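Local structure of histone-lysine N-methyltransferase, H3 lysine-9 specific SUVH4 (Arabidopsis thaliana, 4QEO) at residues 286-291 and 335-340; 290-295 and 302-307; 470-475 and 483-488. The protein methylates histone H3 at its ninth residue, a lysine, with S-adenosyl-L-methionine as methyl donor and binds methylated DNA, tying histone methylation to DNA methylation in gene silencing. One frame throughout, in Å; residues are numbered along the deposited sequence.

Contact 1. Residues 286-291 and 335-340; sequences PKSSTG and GPHCGC. With ZN (zinc ion), chain F; ZN (zinc ion), chain G.
Two zinc ions take a thiolate each from the loop 335-340. Cys338 SG binds the first at 2.4 Å, its chi1 of -65° setting the sulfur anti to the carbonyl carbon; Cys292, Cys306 and Cys334 complete that site. Cys340 SG holds the second ion, together with Cys298, Cys334 and Cys344, from the crowded position between its backbone N and carbonyl carbon.

Hydrogen bonds shape this loop. A type I turn runs from Gly335 to Cys338, closed by Cys338 N to Gly335 O at 3.1 Å. Gly335 N also donates, almost straight at 167°, to Cys338 SG 3.2 Å away, a second-shell bond that would probably draw off some of the thiolate's charge. Across the two segments the polar link is slight: His337 ND1 donates to Ser289 O over 3.5 Å, a weak and bent bond. The Ser289 backbone is also hydrogen-bonded to Ser475 of the SET domain.

The remainder is packing at the surface. His337 CB rests 3.3 Å from Thr290 O, and Ser288 CB comes to the edge of the imidazole, in its plane, 3.9 Å from CE1 of His337. Gly291 CA lies 3.5 Å from Cys338 SG. A CB at Gly291 would run into that sulfur and into the carbonyl O of Thr290, so both the neighbour and the backbone angles call for glycine.

Cys338 and Cys340 thus serve two ions of the triangular three-zinc cluster of the pre-SET domain, in which some cysteines, Cys334 among them, bind two zincs.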
loop_
_atom_site.group_PDB
_atom_site.type_symbol
_atom_site.label_atom_id
_atom_site.label_comp_id
_atom_site.label_asym_id
_atom_site.label_seq_id
_atom_site.Cartn_x
_atom_site.Cartn_y
_atom_site.Cartn_z
ATOM N N PRO A 286 -14.426 -31.180 6.331
ATOM C CA PRO A 286 -13.535 -31.591 7.423
ATOM C C PRO A 286 -14.213 -31.428 8.767
ATOM O O PRO A 286 -15.197 -30.702 8.845
ATOM C CB PRO A 286 -12.382 -30.585 7.329
ATOM C CG PRO A 286 -12.428 -30.070 5.950
ATOM C CD PRO A 286 -13.878 -30.043 5.580
ATOM N N LYS A 287 -13.697 -32.073 9.806
ATOM C CA LYS A 287 -14.235 -31.889 11.150
ATOM C C LYS A 287 -14.003 -30.459 11.630
ATOM O O LYS A 287 -12.954 -29.856 11.343
ATOM C CB LYS A 287 -13.622 -32.897 12.128
ATOM C CG LYS A 287 -12.103 -32.851 12.227
ATOM C CD LYS A 287 -11.594 -33.788 13.320
ATOM C CE LYS A 287 -10.082 -33.686 13.482
ATOM N NZ LYS A 287 -9.601 -34.418 14.686
ATOM N N SER A 288 -14.982 -29.909 12.345
ATOM C CA SER A 288 -14.885 -28.537 12.853
ATOM C C SER A 288 -13.772 -28.399 13.880
ATOM O O SER A 288 -13.525 -29.323 14.649
ATOM C CB SER A 288 -16.208 -28.100 13.483
ATOM O OG SER A 288 -17.250 -28.112 12.527
ATOM N N SER A 289 -13.091 -27.253 13.889
ATOM C CA SER A 289 -12.066 -26.995 14.900
ATOM C C SER A 289 -12.702 -26.718 16.260
ATOM O O SER A 289 -13.880 -26.367 16.347
ATOM C CB SER A 289 -11.135 -25.847 14.481
ATOM O OG SER A 289 -11.772 -24.996 13.551
ATOM N N THR A 290 -11.921 -26.885 17.320
ATOM C CA THR A 290 -12.458 -26.770 18.673
ATOM C C THR A 290 -12.613 -25.311 19.079
ATOM O O THR A 290 -13.618 -24.920 19.668
ATOM C CB THR A 290 -11.564 -27.487 19.696
ATOM O OG1 THR A 290 -11.604 -28.899 19.448
ATOM C CG2 THR A 290 -12.055 -27.213 21.115
ATOM N N GLY A 291 -11.604 -24.509 18.771
ATOM C CA GLY A 291 -11.664 -23.091 19.066
ATOM C C GLY A 291 -11.212 -22.741 20.467
ATOM O O GLY A 291 -10.867 -23.619 21.258
ATOM N N GLY A 335 -13.016 -19.163 15.094
ATOM C CA GLY A 335 -14.051 -19.770 14.280
ATOM C C GLY A 335 -15.391 -19.908 14.982
ATOM O O GLY A 335 -15.633 -19.271 15.999
ATOM N N PRO A 336 -16.272 -20.745 14.425
ATOM C CA PRO A 336 -17.663 -20.941 14.861
ATOM C C PRO A 336 -17.820 -21.359 16.332
ATOM O O PRO A 336 -18.814 -20.991 16.969
ATOM C CB PRO A 336 -18.156 -22.059 13.932
ATOM C CG PRO A 336 -17.341 -21.873 12.682
ATOM C CD PRO A 336 -15.970 -21.499 13.192
ATOM N N HIS A 337 -16.862 -22.115 16.858
ATOM C CA HIS A 337 -16.925 -22.550 18.249
ATOM C C HIS A 337 -16.144 -21.694 19.248
ATOM O O HIS A 337 -16.150 -21.993 20.446
ATOM C CB HIS A 337 -16.524 -24.031 18.382
ATOM C CG HIS A 337 -17.516 -24.970 17.780
ATOM N ND1 HIS A 337 -17.261 -25.686 16.631
ATOM C CD2 HIS A 337 -18.785 -25.274 18.140
ATOM C CE1 HIS A 337 -18.322 -26.410 16.322
ATOM N NE2 HIS A 337 -19.259 -26.179 17.223
ATOM N N CYS A 338 -15.454 -20.652 18.778
ATOM C CA CYS A 338 -14.739 -19.778 19.704
ATOM C C CYS A 338 -15.712 -18.942 20.526
ATOM O O CYS A 338 -16.779 -18.562 20.045
ATOM C CB CYS A 338 -13.744 -18.859 18.975
ATOM S SG CYS A 338 -12.405 -19.765 18.174
ATOM N N GLY A 339 -15.325 -18.647 21.765
ATOM C CA GLY A 339 -16.193 -17.933 22.681
ATOM C C GLY A 339 -16.286 -16.450 22.379
ATOM O O GLY A 339 -17.151 -15.761 22.910
ATOM N N CYS A 340 -15.387 -15.968 21.521
ATOM C CA CYS A 340 -15.292 -14.555 21.189
ATOM C C CYS A 340 -16.366 -14.146 20.194
ATOM O O CYS A 340 -16.825 -14.958 19.383
ATOM C CB CYS A 340 -13.920 -14.258 20.588
ATOM S SG CYS A 340 -13.575 -15.236 19.100
HETATM ZN ZN ZN F . -10.510 -18.511 18.890
HETATM ZN ZN ZN G . -11.248 -14.674 19.033
#

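Contact 2. Residues 290-295 and 302-307; sequences TGCNCR and KKCACA. With ZN (zinc ion), chain H; ZN (zinc ion), chain F.
Four cysteines from 290-295 and 302-307 reach two zinc ions through three different chi1 settings. Cys292 carries its SG in the crowded position between backbone N and carbonyl carbon (chi1 67°), which places the sulfur between the metals: it bridges them, 2.4 Å from one and 2.3 Å from the other. Cys294, with SG anti to its carbonyl carbon, and Cys304, with SG anti to its backbone N (chi1 -175°), join Cys292 on the first ion. Cys306 SG, again anti to the carbonyl carbon, binds the second ion at 2.1 Å.

Gathering the thiolates round the metals brings CB atoms up against neighbouring sulfurs. Cys292 CB sits 3.5 Å from Cys306 SG and 3.7 Å from Cys304 SG, while Cys294 SG comes within 3.5 Å of Cys304 CB. Ala305 adds a methyl beside this group, its CB 4.4 Å from Cys292 CB. The sulfur of Cys304 has a second task: at the N-cap it accepts a weak but fairly straight bond from Ala307 N.

Cys298, from the loop between the segments, completes the first zinc site, and Cys334 and Cys338 complete the second. Cys304 opens helix 305-309, whose first turn supplies Cys306; Phe314 packs on Cys304 and Ala307, and the Cys292 backbone is hydrogen-bonded to Gly339 in the loop that follows strand 331-332.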
loop_
_atom_site.group_PDB
_atom_site.type_symbol
_atom_site.label_atom_id
_atom_site.label_comp_id
_atom_site.label_asym_id
_atom_site.label_seq_id
_atom_site.Cartn_x
_atom_site.Cartn_y
_atom_site.Cartn_z
ATOM N N THR A 290 -11.921 -26.885 17.320
ATOM C CA THR A 290 -12.458 -26.770 18.673
ATOM C C THR A 290 -12.613 -25.311 19.079
ATOM O O THR A 290 -13.618 -24.920 19.668
ATOM C CB THR A 290 -11.564 -27.487 19.696
ATOM O OG1 THR A 290 -11.604 -28.899 19.448
ATOM C CG2 THR A 290 -12.055 -27.213 21.115
ATOM N N GLY A 291 -11.604 -24.509 18.771
ATOM C CA GLY A 291 -11.664 -23.091 19.066
ATOM C C GLY A 291 -11.212 -22.741 20.467
ATOM O O GLY A 291 -10.867 -23.619 21.258
ATOM N N CYS A 292 -11.222 -21.445 20.768
ATOM C CA CYS A 292 -10.734 -20.922 22.040
ATOM C C CYS A 292 -11.884 -20.580 22.985
ATOM O O CYS A 292 -13.042 -20.518 22.565
ATOM C CB CYS A 292 -9.875 -19.677 21.788
ATOM S SG CYS A 292 -10.781 -18.222 21.132
ATOM N N ASN A 293 -11.569 -20.324 24.250
ATOM C CA ASN A 293 -12.615 -20.082 25.244
ATOM C C ASN A 293 -12.688 -18.638 25.731
ATOM O O ASN A 293 -13.312 -18.359 26.752
ATOM C CB ASN A 293 -12.468 -21.030 26.443
ATOM C CG ASN A 293 -11.220 -20.754 27.254
ATOM O OD1 ASN A 293 -11.145 -19.766 27.987
ATOM N ND2 ASN A 293 -10.232 -21.631 27.132
ATOM N N CYS A 294 -12.056 -17.725 25.000
ATOM C CA CYS A 294 -12.032 -16.321 25.395
ATOM C C CYS A 294 -13.429 -15.709 25.337
ATOM O O CYS A 294 -14.276 -16.155 24.573
ATOM C CB CYS A 294 -11.068 -15.538 24.494
ATOM S SG CYS A 294 -9.424 -16.296 24.339
ATOM N N ARG A 295 -13.671 -14.689 26.147
ATOM C CA ARG A 295 -14.935 -13.965 26.092
ATOM C C ARG A 295 -14.751 -12.601 25.428
ATOM O O ARG A 295 -13.789 -11.890 25.715
ATOM C CB ARG A 295 -15.490 -13.771 27.502
ATOM C CG ARG A 295 -15.950 -15.047 28.186
ATOM C CD ARG A 295 -16.029 -14.844 29.695
ATOM N NE ARG A 295 -16.536 -13.516 30.033
ATOM C CZ ARG A 295 -17.614 -13.290 30.776
ATOM N NH1 ARG A 295 -18.305 -14.305 31.276
ATOM N NH2 ARG A 295 -17.998 -12.044 31.028
ATOM N N LYS A 302 -1.558 -16.106 26.096
ATOM C CA LYS A 302 -1.473 -17.203 27.056
ATOM C C LYS A 302 -2.753 -18.030 27.022
ATOM O O LYS A 302 -2.723 -19.213 26.701
ATOM C CB LYS A 302 -1.226 -16.676 28.474
ATOM C CG LYS A 302 0.151 -16.064 28.694
ATOM C CD LYS A 302 1.216 -17.146 28.792
ATOM C CE LYS A 302 0.895 -18.133 29.906
ATOM N NZ LYS A 302 1.688 -19.387 29.781
ATOM N N LYS A 303 -3.875 -17.397 27.345
ATOM C CA LYS A 303 -5.163 -18.085 27.404
ATOM C C LYS A 303 -5.619 -18.647 26.055
ATOM O O LYS A 303 -5.942 -19.833 25.943
ATOM C CB LYS A 303 -6.240 -17.153 27.975
ATOM C CG LYS A 303 -6.043 -16.833 29.451
ATOM C CD LYS A 303 -6.880 -15.643 29.896
ATOM C CE LYS A 303 -6.321 -15.019 31.175
ATOM N NZ LYS A 303 -6.532 -15.857 32.389
ATOM N N CYS A 304 -5.635 -17.786 25.040
ATOM C CA CYS A 304 -6.212 -18.116 23.739
ATOM C C CYS A 304 -5.499 -19.216 22.952
ATOM O O CYS A 304 -4.360 -19.042 22.517
ATOM C CB CYS A 304 -6.292 -16.871 22.857
ATOM S SG CYS A 304 -7.135 -17.230 21.292
ATOM N N ALA A 305 -6.203 -20.323 22.734
ATOM C CA ALA A 305 -5.695 -21.456 21.959
ATOM C C ALA A 305 -5.439 -21.116 20.487
ATOM O O ALA A 305 -4.598 -21.734 19.825
ATOM C CB ALA A 305 -6.667 -22.618 22.049
ATOM N N CYS A 306 -6.182 -20.154 19.957
ATOM C CA CYS A 306 -6.034 -19.836 18.542
ATOM C C CYS A 306 -4.671 -19.144 18.327
ATOM O O CYS A 306 -3.934 -19.441 17.370
ATOM C CB CYS A 306 -7.246 -19.027 18.034
ATOM S SG CYS A 306 -8.907 -19.826 18.380
ATOM N N ALA A 307 -4.307 -18.278 19.266
ATOM C CA ALA A 307 -2.978 -17.672 19.275
ATOM C C ALA A 307 -1.910 -18.759 19.309
ATOM O O ALA A 307 -0.940 -18.713 18.547
ATOM C CB ALA A 307 -2.823 -16.753 20.471
HETATM ZN ZN ZN H . -9.256 -16.644 21.967
HETATM ZN ZN ZN F . -10.510 -18.511 18.890
#

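Contact 3. Residues 470-475 and 483-488; sequences QCVLSS and RVVLFA
The guanidinium of Arg483 is held by two salt bridges, NE to Glu383 and NH1 to Glu333. NH2 is hydrogen-bonded to Ser349, and NH1 donates a bent bond of 3.0 Å to Ser474 OG, which stands 28° out of the guanidinium plane. A bend at chi3 (50°) brings the group over to Ser474, whose hydroxyl takes the crowded position between backbone N and carbonyl carbon. An alanine at Arg483 would remove the guanidinium and would probably leave Glu333 and Glu383 without their shared counter-charge and Ser474 OG without this donor.

Backbone bonds follow. Val472 and Arg483 are an antiparallel hydrogen-bonded pair, N to O at 2.8 Å in both directions; Gln470 and Val485 form the next, with Gln470 N to Val485 O at 2.9 Å. Between them Cys471 and Val484 make a non-hydrogen-bonded pair, Cys471 CA giving a C-H...O contact to Arg483 O. These strands form a beta hairpin of the SET domain, central in a four-strand sheet where 331-332 flanks one and 380-383 the other. The Gln470 chain, bent at chi2, turns its amide away from 483-488, NE2 donating nearly straight to Cys471 O and also to Arg328 O.

Packing gathers on the face of Gln470, Val472, Arg483 and Val485. Val472 CG1 lies alongside the arginine, 3.4 Å from Arg483 NH1, while its other branch, CG2, crosses obliquely to Val485 CG2 at 3.8 Å. Gln470 CB touches the Phe487 ring at CD1, 3.5 Å away.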
loop_
_atom_site.group_PDB
_atom_site.type_symbol
_atom_site.label_atom_id
_atom_site.label_comp_id
_atom_site.label_asym_id
_atom_site.label_seq_id
_atom_site.Cartn_x
_atom_site.Cartn_y
_atom_site.Cartn_z
ATOM N N GLN A 470 -3.202 -15.188 1.068
ATOM C CA GLN A 470 -2.935 -15.729 2.386
ATOM C C GLN A 470 -3.925 -16.850 2.704
ATOM O O GLN A 470 -5.155 -16.641 2.663
ATOM C CB GLN A 470 -3.033 -14.622 3.437
ATOM C CG GLN A 470 -2.836 -15.119 4.848
ATOM C CD GLN A 470 -1.454 -15.677 5.064
ATOM O OE1 GLN A 470 -0.456 -14.955 4.969
ATOM N NE2 GLN A 470 -1.381 -16.968 5.354
ATOM N N CYS A 471 -3.398 -18.038 3.001
ATOM C CA CYS A 471 -4.244 -19.151 3.424
ATOM C C CYS A 471 -4.678 -18.955 4.868
ATOM O O CYS A 471 -3.862 -18.656 5.735
ATOM C CB CYS A 471 -3.526 -20.496 3.265
ATOM S SG CYS A 471 -3.395 -21.066 1.544
ATOM N N VAL A 472 -5.974 -19.117 5.110
ATOM C CA VAL A 472 -6.537 -18.935 6.442
ATOM C C VAL A 472 -7.394 -20.147 6.821
ATOM O O VAL A 472 -8.228 -20.581 6.028
ATOM C CB VAL A 472 -7.432 -17.675 6.498
ATOM C CG1 VAL A 472 -8.046 -17.514 7.890
ATOM C CG2 VAL A 472 -6.648 -16.436 6.098
ATOM N N LEU A 473 -7.167 -20.692 8.017
ATOM C CA LEU A 473 -8.048 -21.709 8.594
ATOM C C LEU A 473 -8.827 -21.108 9.769
ATOM O O LEU A 473 -8.253 -20.428 10.625
ATOM C CB LEU A 473 -7.236 -22.922 9.066
ATOM C CG LEU A 473 -6.598 -23.778 7.967
ATOM C CD1 LEU A 473 -5.565 -24.738 8.548
ATOM C CD2 LEU A 473 -7.658 -24.537 7.185
ATOM N N SER A 474 -10.134 -21.340 9.806
ATOM C CA SER A 474 -10.965 -20.796 10.889
ATOM C C SER A 474 -12.028 -21.788 11.320
ATOM O O SER A 474 -12.212 -22.031 12.517
ATOM C CB SER A 474 -11.649 -19.493 10.464
ATOM O OG SER A 474 -12.250 -19.619 9.179
ATOM N N SER A 475 -12.739 -22.351 10.350
ATOM C CA SER A 475 -13.800 -23.308 10.687
ATOM C C SER A 475 -13.295 -24.740 10.793
ATOM O O SER A 475 -13.971 -25.583 11.372
ATOM C CB SER A 475 -14.957 -23.238 9.694
ATOM O OG SER A 475 -14.555 -23.736 8.433
ATOM N N ARG A 483 -9.317 -21.436 3.615
ATOM C CA ARG A 483 -9.861 -20.217 3.043
ATOM C C ARG A 483 -8.743 -19.456 2.333
ATOM O O ARG A 483 -7.612 -19.397 2.814
ATOM C CB ARG A 483 -10.524 -19.370 4.134
ATOM C CG ARG A 483 -11.799 -20.027 4.692
ATOM C CD ARG A 483 -12.367 -19.292 5.883
ATOM N NE ARG A 483 -12.500 -17.875 5.605
ATOM C CZ ARG A 483 -12.057 -16.900 6.398
ATOM N NH1 ARG A 483 -11.454 -17.170 7.558
ATOM N NH2 ARG A 483 -12.227 -15.647 6.027
ATOM N N VAL A 484 -9.056 -18.905 1.165
ATOM C CA VAL A 484 -8.078 -18.173 0.380
ATOM C C VAL A 484 -8.412 -16.698 0.454
ATOM O O VAL A 484 -9.456 -16.281 -0.047
ATOM C CB VAL A 484 -8.120 -18.622 -1.090
ATOM C CG1 VAL A 484 -7.182 -17.767 -1.946
ATOM C CG2 VAL A 484 -7.773 -20.100 -1.193
ATOM N N VAL A 485 -7.543 -15.909 1.088
ATOM C CA VAL A 485 -7.856 -14.502 1.343
ATOM C C VAL A 485 -6.817 -13.531 0.744
ATOM O O VAL A 485 -5.617 -13.674 0.938
ATOM C CB VAL A 485 -8.020 -14.228 2.861
ATOM C CG1 VAL A 485 -8.403 -12.780 3.107
ATOM C CG2 VAL A 485 -9.083 -15.152 3.468
ATOM N N LEU A 486 -7.300 -12.543 0.010
ATOM C CA LEU A 486 -6.465 -11.511 -0.577
ATOM C C LEU A 486 -6.295 -10.355 0.397
ATOM O O LEU A 486 -7.294 -9.740 0.849
ATOM C CB LEU A 486 -7.072 -11.020 -1.894
ATOM C CG LEU A 486 -7.106 -12.090 -2.990
ATOM C CD1 LEU A 486 -7.939 -11.633 -4.184
ATOM C CD2 LEU A 486 -5.700 -12.436 -3.437
ATOM N N PHE A 487 -5.020 -10.105 0.710
ATOM C CA PHE A 487 -4.573 -9.018 1.573
ATOM C C PHE A 487 -3.758 -7.988 0.782
ATOM O O PHE A 487 -3.052 -8.337 -0.168
ATOM C CB PHE A 487 -3.693 -9.583 2.684
ATOM C CG PHE A 487 -4.465 -10.226 3.808
ATOM C CD1 PHE A 487 -4.807 -11.572 3.754
ATOM C CD2 PHE A 487 -4.846 -9.483 4.916
ATOM C CE1 PHE A 487 -5.505 -12.167 4.787
ATOM C CE2 PHE A 487 -5.549 -10.074 5.958
ATOM C CZ PHE A 487 -5.886 -11.419 5.885
ATOM N N ALA A 488 -3.839 -6.723 1.177
ATOM C CA ALA A 488 -2.991 -5.704 0.578
ATOM C C ALA A 488 -1.540 -5.941 0.988
ATOM O O ALA A 488 -1.234 -6.018 2.180
ATOM C CB ALA A 488 -3.458 -4.302 1.001
#

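Contacts 1 and 2 start from the same chain segment, sharing Thr290 and Gly291, and their centres lie about 10 Å apart in the pre-SET region, at its zinc cluster. Both supply ligands to one zinc ion, and a backbone bond joins them. Contact 3 comes later in the chain, in the SET domain, its centre about 16 Å from that of contact 1 and about 19 Å from that of contact 2. It touches contact 1 directly: besides a backbone bond, Pro336 packs on Ser474 and Ser475. Strand 331-332, just before loop 335-340, also joins the hairpin's sheet, so the zinc-bound module is tied to the catalytic domain.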